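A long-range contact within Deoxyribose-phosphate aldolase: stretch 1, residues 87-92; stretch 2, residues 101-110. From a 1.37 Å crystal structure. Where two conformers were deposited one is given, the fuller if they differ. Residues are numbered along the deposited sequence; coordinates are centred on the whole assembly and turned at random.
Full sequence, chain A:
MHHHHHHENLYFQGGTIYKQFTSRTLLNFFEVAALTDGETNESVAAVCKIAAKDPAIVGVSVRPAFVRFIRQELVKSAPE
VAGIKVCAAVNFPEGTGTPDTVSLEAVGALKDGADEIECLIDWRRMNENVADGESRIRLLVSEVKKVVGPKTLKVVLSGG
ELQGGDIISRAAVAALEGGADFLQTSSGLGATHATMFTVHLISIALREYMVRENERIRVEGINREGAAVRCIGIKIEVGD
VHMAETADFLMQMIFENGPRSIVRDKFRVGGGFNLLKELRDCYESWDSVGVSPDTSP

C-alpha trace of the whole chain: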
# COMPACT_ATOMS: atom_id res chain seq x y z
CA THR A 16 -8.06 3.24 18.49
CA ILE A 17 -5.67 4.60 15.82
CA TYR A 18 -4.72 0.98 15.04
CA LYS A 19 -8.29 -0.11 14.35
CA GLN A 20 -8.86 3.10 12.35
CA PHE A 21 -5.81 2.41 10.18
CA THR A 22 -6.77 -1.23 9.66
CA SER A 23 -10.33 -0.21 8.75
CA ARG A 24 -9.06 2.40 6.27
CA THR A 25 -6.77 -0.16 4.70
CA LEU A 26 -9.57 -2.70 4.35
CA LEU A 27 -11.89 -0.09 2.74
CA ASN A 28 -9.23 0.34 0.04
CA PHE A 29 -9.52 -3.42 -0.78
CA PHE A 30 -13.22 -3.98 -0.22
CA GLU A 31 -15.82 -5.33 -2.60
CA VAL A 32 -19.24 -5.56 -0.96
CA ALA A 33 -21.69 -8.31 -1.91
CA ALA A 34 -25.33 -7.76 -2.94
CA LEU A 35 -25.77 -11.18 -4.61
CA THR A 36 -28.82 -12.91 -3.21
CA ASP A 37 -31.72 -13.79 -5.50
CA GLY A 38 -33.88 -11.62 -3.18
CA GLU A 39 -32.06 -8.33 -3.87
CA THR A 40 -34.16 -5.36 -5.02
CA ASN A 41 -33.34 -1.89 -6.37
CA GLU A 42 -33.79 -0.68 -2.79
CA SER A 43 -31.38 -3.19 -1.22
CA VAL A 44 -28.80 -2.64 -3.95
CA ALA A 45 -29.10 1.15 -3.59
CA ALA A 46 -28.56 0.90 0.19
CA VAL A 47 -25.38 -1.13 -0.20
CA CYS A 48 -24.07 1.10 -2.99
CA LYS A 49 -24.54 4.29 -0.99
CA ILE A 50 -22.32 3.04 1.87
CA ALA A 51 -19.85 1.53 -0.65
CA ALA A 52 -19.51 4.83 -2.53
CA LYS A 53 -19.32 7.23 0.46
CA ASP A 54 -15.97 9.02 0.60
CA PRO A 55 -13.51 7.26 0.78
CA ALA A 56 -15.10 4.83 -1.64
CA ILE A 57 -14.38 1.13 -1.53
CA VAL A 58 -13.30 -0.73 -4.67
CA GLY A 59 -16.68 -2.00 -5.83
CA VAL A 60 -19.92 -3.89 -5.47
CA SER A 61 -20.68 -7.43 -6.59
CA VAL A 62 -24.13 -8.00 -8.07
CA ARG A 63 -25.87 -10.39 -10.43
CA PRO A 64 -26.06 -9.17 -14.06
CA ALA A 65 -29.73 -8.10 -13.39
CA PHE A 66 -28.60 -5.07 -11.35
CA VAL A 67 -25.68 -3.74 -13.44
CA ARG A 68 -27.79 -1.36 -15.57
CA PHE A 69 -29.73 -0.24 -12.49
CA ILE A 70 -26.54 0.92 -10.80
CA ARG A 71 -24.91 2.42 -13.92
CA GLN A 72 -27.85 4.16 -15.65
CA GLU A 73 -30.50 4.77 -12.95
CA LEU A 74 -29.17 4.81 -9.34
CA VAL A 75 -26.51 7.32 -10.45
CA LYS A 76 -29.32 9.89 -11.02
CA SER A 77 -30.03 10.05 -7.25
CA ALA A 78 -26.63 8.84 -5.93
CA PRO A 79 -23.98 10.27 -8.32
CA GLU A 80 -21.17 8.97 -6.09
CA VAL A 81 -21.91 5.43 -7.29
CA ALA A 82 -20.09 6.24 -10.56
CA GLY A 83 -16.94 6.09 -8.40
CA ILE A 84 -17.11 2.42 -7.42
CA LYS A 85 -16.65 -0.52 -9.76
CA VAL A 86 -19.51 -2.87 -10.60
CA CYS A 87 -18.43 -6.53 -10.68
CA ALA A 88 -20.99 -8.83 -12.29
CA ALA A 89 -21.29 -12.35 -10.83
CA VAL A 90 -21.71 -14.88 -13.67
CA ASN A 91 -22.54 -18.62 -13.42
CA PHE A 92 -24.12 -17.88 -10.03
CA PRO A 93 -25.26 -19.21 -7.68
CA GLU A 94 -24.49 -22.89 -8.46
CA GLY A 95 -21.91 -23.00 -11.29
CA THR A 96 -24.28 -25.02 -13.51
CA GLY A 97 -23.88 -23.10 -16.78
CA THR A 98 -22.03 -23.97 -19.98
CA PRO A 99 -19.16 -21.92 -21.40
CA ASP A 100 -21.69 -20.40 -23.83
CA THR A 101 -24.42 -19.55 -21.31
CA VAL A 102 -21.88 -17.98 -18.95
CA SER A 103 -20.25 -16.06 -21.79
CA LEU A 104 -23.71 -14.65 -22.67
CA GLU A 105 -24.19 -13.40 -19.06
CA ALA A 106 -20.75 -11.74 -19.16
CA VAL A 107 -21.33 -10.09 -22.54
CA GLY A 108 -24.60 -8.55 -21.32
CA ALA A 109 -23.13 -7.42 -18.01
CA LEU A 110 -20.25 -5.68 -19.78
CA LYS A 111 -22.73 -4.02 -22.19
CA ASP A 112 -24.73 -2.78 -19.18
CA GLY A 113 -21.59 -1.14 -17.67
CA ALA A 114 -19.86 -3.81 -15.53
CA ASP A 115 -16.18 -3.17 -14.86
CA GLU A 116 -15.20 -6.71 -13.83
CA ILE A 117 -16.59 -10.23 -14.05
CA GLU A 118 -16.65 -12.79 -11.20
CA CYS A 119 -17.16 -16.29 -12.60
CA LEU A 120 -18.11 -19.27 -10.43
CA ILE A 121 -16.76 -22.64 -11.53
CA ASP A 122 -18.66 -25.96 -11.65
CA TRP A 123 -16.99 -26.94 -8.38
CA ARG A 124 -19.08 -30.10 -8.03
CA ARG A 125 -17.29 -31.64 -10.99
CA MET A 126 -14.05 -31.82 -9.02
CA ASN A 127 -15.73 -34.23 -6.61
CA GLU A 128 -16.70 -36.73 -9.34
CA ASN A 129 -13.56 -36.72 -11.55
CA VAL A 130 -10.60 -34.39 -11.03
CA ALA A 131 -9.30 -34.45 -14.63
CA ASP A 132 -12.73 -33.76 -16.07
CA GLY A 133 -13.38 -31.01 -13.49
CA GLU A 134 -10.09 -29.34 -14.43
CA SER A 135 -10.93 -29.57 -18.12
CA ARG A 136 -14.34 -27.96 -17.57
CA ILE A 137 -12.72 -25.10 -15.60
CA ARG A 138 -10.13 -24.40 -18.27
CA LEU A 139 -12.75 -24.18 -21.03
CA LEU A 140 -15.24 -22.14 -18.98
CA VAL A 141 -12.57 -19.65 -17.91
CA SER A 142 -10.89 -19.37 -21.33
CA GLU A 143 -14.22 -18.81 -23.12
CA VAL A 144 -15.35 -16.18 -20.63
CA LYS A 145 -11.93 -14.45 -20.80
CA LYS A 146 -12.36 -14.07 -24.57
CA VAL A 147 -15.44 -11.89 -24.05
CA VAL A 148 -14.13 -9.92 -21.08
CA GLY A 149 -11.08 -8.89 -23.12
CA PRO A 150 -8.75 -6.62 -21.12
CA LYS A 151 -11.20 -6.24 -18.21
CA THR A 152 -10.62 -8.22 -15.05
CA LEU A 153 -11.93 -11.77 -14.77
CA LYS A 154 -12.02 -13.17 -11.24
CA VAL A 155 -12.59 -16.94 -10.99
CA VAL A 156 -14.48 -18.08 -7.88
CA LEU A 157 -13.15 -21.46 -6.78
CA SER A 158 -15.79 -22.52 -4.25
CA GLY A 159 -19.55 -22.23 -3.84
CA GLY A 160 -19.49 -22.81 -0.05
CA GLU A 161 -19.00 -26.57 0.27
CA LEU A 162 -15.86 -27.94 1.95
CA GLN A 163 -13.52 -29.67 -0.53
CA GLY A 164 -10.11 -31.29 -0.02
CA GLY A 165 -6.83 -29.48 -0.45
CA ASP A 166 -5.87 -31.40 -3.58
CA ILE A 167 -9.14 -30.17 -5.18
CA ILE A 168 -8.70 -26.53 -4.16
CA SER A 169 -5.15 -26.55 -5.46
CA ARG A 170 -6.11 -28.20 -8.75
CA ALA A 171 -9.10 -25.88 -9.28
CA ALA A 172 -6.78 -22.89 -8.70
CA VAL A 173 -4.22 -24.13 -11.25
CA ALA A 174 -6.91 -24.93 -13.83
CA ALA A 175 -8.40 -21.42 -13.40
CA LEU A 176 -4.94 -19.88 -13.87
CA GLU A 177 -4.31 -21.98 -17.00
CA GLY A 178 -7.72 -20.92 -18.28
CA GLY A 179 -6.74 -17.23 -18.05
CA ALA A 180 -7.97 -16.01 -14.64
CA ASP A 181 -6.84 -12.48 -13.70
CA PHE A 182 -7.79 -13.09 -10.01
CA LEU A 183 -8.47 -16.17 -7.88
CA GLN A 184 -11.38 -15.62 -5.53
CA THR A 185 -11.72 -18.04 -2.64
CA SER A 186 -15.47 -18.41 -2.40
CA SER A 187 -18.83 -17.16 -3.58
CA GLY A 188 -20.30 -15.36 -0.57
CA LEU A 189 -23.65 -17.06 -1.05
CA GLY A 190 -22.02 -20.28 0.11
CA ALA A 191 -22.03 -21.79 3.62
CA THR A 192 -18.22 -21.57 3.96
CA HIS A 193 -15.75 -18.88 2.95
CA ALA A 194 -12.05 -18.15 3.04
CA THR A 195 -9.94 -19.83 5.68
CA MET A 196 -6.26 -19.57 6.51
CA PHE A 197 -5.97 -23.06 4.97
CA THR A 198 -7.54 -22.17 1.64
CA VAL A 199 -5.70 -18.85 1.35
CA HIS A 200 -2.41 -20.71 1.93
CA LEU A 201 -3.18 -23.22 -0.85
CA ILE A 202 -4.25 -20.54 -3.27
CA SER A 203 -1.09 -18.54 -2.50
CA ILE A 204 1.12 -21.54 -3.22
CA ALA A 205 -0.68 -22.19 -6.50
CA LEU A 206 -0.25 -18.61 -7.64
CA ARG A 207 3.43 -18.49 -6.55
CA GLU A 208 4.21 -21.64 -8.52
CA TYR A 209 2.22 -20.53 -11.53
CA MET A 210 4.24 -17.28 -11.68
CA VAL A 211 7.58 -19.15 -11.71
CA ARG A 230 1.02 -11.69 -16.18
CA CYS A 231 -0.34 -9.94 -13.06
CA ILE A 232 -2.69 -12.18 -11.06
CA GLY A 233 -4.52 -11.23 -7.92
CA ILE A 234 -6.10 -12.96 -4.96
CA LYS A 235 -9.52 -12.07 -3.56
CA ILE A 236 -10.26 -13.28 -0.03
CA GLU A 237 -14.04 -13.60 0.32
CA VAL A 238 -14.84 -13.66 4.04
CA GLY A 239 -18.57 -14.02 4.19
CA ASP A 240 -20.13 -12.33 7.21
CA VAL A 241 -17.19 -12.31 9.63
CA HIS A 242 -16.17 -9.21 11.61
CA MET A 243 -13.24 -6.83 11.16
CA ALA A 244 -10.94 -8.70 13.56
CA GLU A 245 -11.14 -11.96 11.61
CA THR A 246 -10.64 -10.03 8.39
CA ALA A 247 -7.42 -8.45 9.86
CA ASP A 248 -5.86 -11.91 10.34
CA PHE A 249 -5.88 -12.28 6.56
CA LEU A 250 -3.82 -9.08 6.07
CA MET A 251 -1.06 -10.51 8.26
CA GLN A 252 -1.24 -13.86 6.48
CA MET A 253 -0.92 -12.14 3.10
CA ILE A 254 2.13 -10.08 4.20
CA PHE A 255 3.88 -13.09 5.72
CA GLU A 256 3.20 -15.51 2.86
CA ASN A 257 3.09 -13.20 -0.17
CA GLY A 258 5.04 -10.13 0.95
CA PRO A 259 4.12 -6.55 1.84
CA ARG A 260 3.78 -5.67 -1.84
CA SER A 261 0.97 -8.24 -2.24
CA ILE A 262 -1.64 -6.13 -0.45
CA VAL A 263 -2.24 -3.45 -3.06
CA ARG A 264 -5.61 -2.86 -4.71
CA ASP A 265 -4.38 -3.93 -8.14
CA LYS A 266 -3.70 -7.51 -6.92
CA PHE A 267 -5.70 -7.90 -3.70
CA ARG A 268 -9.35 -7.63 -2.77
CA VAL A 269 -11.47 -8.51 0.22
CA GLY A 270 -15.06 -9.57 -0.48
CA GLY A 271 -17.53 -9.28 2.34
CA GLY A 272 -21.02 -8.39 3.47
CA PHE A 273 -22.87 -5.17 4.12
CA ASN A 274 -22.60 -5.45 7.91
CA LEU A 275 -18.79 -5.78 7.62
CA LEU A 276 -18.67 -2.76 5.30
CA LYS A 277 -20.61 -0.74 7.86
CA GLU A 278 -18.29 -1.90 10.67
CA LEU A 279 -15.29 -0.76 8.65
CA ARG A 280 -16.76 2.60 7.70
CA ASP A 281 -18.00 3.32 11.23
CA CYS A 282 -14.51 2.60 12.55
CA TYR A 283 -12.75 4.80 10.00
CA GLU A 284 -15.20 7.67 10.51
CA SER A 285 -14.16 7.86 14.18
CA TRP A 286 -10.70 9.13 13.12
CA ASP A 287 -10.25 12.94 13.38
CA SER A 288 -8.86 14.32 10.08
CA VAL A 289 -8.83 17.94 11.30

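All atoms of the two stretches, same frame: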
# COMPACT_ATOMS: atom_id res chain seq x y z
N CYS A 87 -18.92 -5.22 -10.27
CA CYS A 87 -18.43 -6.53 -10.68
C CYS A 87 -19.64 -7.46 -10.79
O CYS A 87 -20.37 -7.66 -9.82
CB CYS A 87 -17.41 -7.07 -9.70
SG CYS A 87 -16.77 -8.66 -10.21
N ALA A 88 -19.84 -7.98 -11.99
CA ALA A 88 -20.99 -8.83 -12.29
C ALA A 88 -20.65 -10.30 -12.04
O ALA A 88 -19.68 -10.82 -12.62
CB ALA A 88 -21.41 -8.66 -13.74
N ALA A 89 -21.48 -10.95 -11.21
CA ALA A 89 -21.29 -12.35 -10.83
C ALA A 89 -21.99 -13.26 -11.85
O ALA A 89 -23.21 -13.26 -11.95
CB ALA A 89 -21.85 -12.54 -9.41
N VAL A 90 -21.19 -14.00 -12.60
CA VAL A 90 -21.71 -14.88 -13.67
C VAL A 90 -21.53 -16.35 -13.27
O VAL A 90 -20.64 -16.70 -12.49
CB VAL A 90 -21.06 -14.59 -15.05
CG1 VAL A 90 -21.28 -13.10 -15.41
CG2 VAL A 90 -19.58 -14.95 -15.09
N ASN A 91 -22.44 -17.18 -13.78
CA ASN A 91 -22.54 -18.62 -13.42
C ASN A 91 -22.98 -18.82 -11.97
O ASN A 91 -22.70 -19.86 -11.40
CB ASN A 91 -21.24 -19.39 -13.70
CG ASN A 91 -21.49 -20.84 -14.12
OD1 ASN A 91 -22.62 -21.25 -14.45
ND2 ASN A 91 -20.42 -21.63 -14.12
N PHE A 92 -23.63 -17.82 -11.39
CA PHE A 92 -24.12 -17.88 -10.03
C PHE A 92 -25.58 -18.36 -10.03
O PHE A 92 -26.32 -18.14 -10.99
CB PHE A 92 -24.06 -16.49 -9.35
CG PHE A 92 -22.74 -16.18 -8.67
CD1 PHE A 92 -22.70 -15.87 -7.31
CD2 PHE A 92 -21.55 -16.16 -9.41
CE1 PHE A 92 -21.50 -15.58 -6.69
CE2 PHE A 92 -20.34 -15.85 -8.79
CZ PHE A 92 -20.32 -15.57 -7.43
N THR A 101 -23.41 -20.27 -22.08
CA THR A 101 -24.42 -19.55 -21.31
C THR A 101 -23.74 -18.54 -20.40
O THR A 101 -24.25 -17.43 -20.22
CB THR A 101 -25.38 -20.45 -20.49
OG1 THR A 101 -24.67 -21.09 -19.42
CG2 THR A 101 -26.05 -21.50 -21.34
N VAL A 102 -22.59 -18.90 -19.83
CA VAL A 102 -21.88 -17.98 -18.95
C VAL A 102 -21.27 -16.82 -19.76
O VAL A 102 -21.31 -15.67 -19.33
CB VAL A 102 -20.81 -18.70 -18.11
CG1 VAL A 102 -20.16 -17.74 -17.16
CG2 VAL A 102 -21.46 -19.85 -17.32
N SER A 103 -20.75 -17.11 -20.93
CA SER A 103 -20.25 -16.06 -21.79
C SER A 103 -21.36 -15.05 -22.11
O SER A 103 -21.12 -13.84 -22.11
CB SER A 103 -19.64 -16.64 -23.03
OG SER A 103 -18.48 -17.36 -22.69
N LEU A 104 -22.58 -15.54 -22.36
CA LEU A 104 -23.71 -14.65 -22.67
C LEU A 104 -24.05 -13.72 -21.48
O LEU A 104 -24.36 -12.54 -21.68
CB LEU A 104 -24.92 -15.45 -23.20
CG LEU A 104 -24.78 -16.04 -24.62
CD1 LEU A 104 -25.95 -16.95 -24.96
CD2 LEU A 104 -24.63 -14.97 -25.72
N GLU A 105 -23.99 -14.24 -20.25
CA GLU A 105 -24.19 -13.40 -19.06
C GLU A 105 -23.12 -12.30 -19.00
O GLU A 105 -23.42 -11.14 -18.72
CB GLU A 105 -24.06 -14.18 -17.76
CG GLU A 105 -25.03 -15.28 -17.54
CD GLU A 105 -24.85 -15.81 -16.15
OE1 GLU A 105 -25.29 -15.12 -15.21
OE2 GLU A 105 -24.23 -16.88 -15.98
N ALA A 106 -21.87 -12.68 -19.22
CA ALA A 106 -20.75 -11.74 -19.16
C ALA A 106 -20.86 -10.66 -20.23
O ALA A 106 -20.66 -9.49 -19.94
CB ALA A 106 -19.42 -12.50 -19.28
N VAL A 107 -21.18 -11.06 -21.46
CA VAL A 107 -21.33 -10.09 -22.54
C VAL A 107 -22.38 -9.03 -22.18
O VAL A 107 -22.15 -7.82 -22.35
CB VAL A 107 -21.74 -10.78 -23.86
CG1 VAL A 107 -22.11 -9.74 -24.93
CG2 VAL A 107 -20.64 -11.68 -24.39
N GLY A 108 -23.52 -9.48 -21.67
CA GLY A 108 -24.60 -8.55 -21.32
C GLY A 108 -24.24 -7.65 -20.15
O GLY A 108 -24.58 -6.46 -20.14
N ALA A 109 -23.54 -8.20 -19.17
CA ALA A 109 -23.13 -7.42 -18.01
C ALA A 109 -22.17 -6.32 -18.42
O ALA A 109 -22.30 -5.17 -17.96
CB ALA A 109 -22.48 -8.32 -16.98
N LEU A 110 -21.23 -6.65 -19.30
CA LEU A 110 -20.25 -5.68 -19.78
C LEU A 110 -20.96 -4.59 -20.60
O LEU A 110 -20.68 -3.40 -20.43
CB LEU A 110 -19.16 -6.39 -20.60
CG LEU A 110 -18.27 -7.32 -19.76
CD1 LEU A 110 -17.47 -8.27 -20.66
CD2 LEU A 110 -17.37 -6.55 -18.81
O HOH W 1 -24.93 -15.26 -12.54
O HOH W 2 -26.10 -18.06 -13.82

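The apolar centre of this contact is Val90, the residue on the strand that gives up most surface to the helix. Its CA-to-CB bond points toward the helix, and with chi1 in the m well its two methyls reach different neighbours. Val90 CG2 meets Val102 CG1 at 3.5 Å, while Val90 CG1 lies 3.8 Å from Glu105 CB and 4.3 Å from Ala106 CB, so one branched side chain spans a full turn of the helix.

Strand 87-90 and the helix run nearly antiparallel, at 162°, with their axes 8.5 Å apart at closest approach. Strand alternation sets the first rule: Ala88 and Val90 point toward the helix, Ala89 away. The helix answers with Val102, Glu105 and Ala109, spaced three and four residues apart and all directed at the strand. Small meets small where Ala88 CB and Ala109 CB touch at 3.4 Å, a tight methyl-to-methyl packing between Ala88 CA and Ala109 CA, which are 6.3 Å apart.

Past the strand, Asn91 takes a positive phi of 67°; its CA-to-CB bond points sideways to the helix, and Asn91 CG lies 3.3 Å from Val102 CG2. The amide's polar atoms are hydrogen-bonded elsewhere in the structure, so this packing leaves neither unsatisfied.

The polar edge belongs to Glu105. Its CB packs on Val90, and its carboxylate then reaches the backbone where the strand gives way to loop: Asn91 N donates to Glu105 OE2 at 2.9 Å, with an angle of 156° at the hydrogen. Two waters extend this link. One bridges Glu105 OE1 and Ala89 O, at 2.7 Å from each, and accepts from Phe92 N at 3.1 Å; the other lies 3.1 Å from Glu105 OE2 and 2.8 Å from Phe92 O. A single acidic side chain thus ties the helix directly to Asn91 and through water to Ala89 and Phe92.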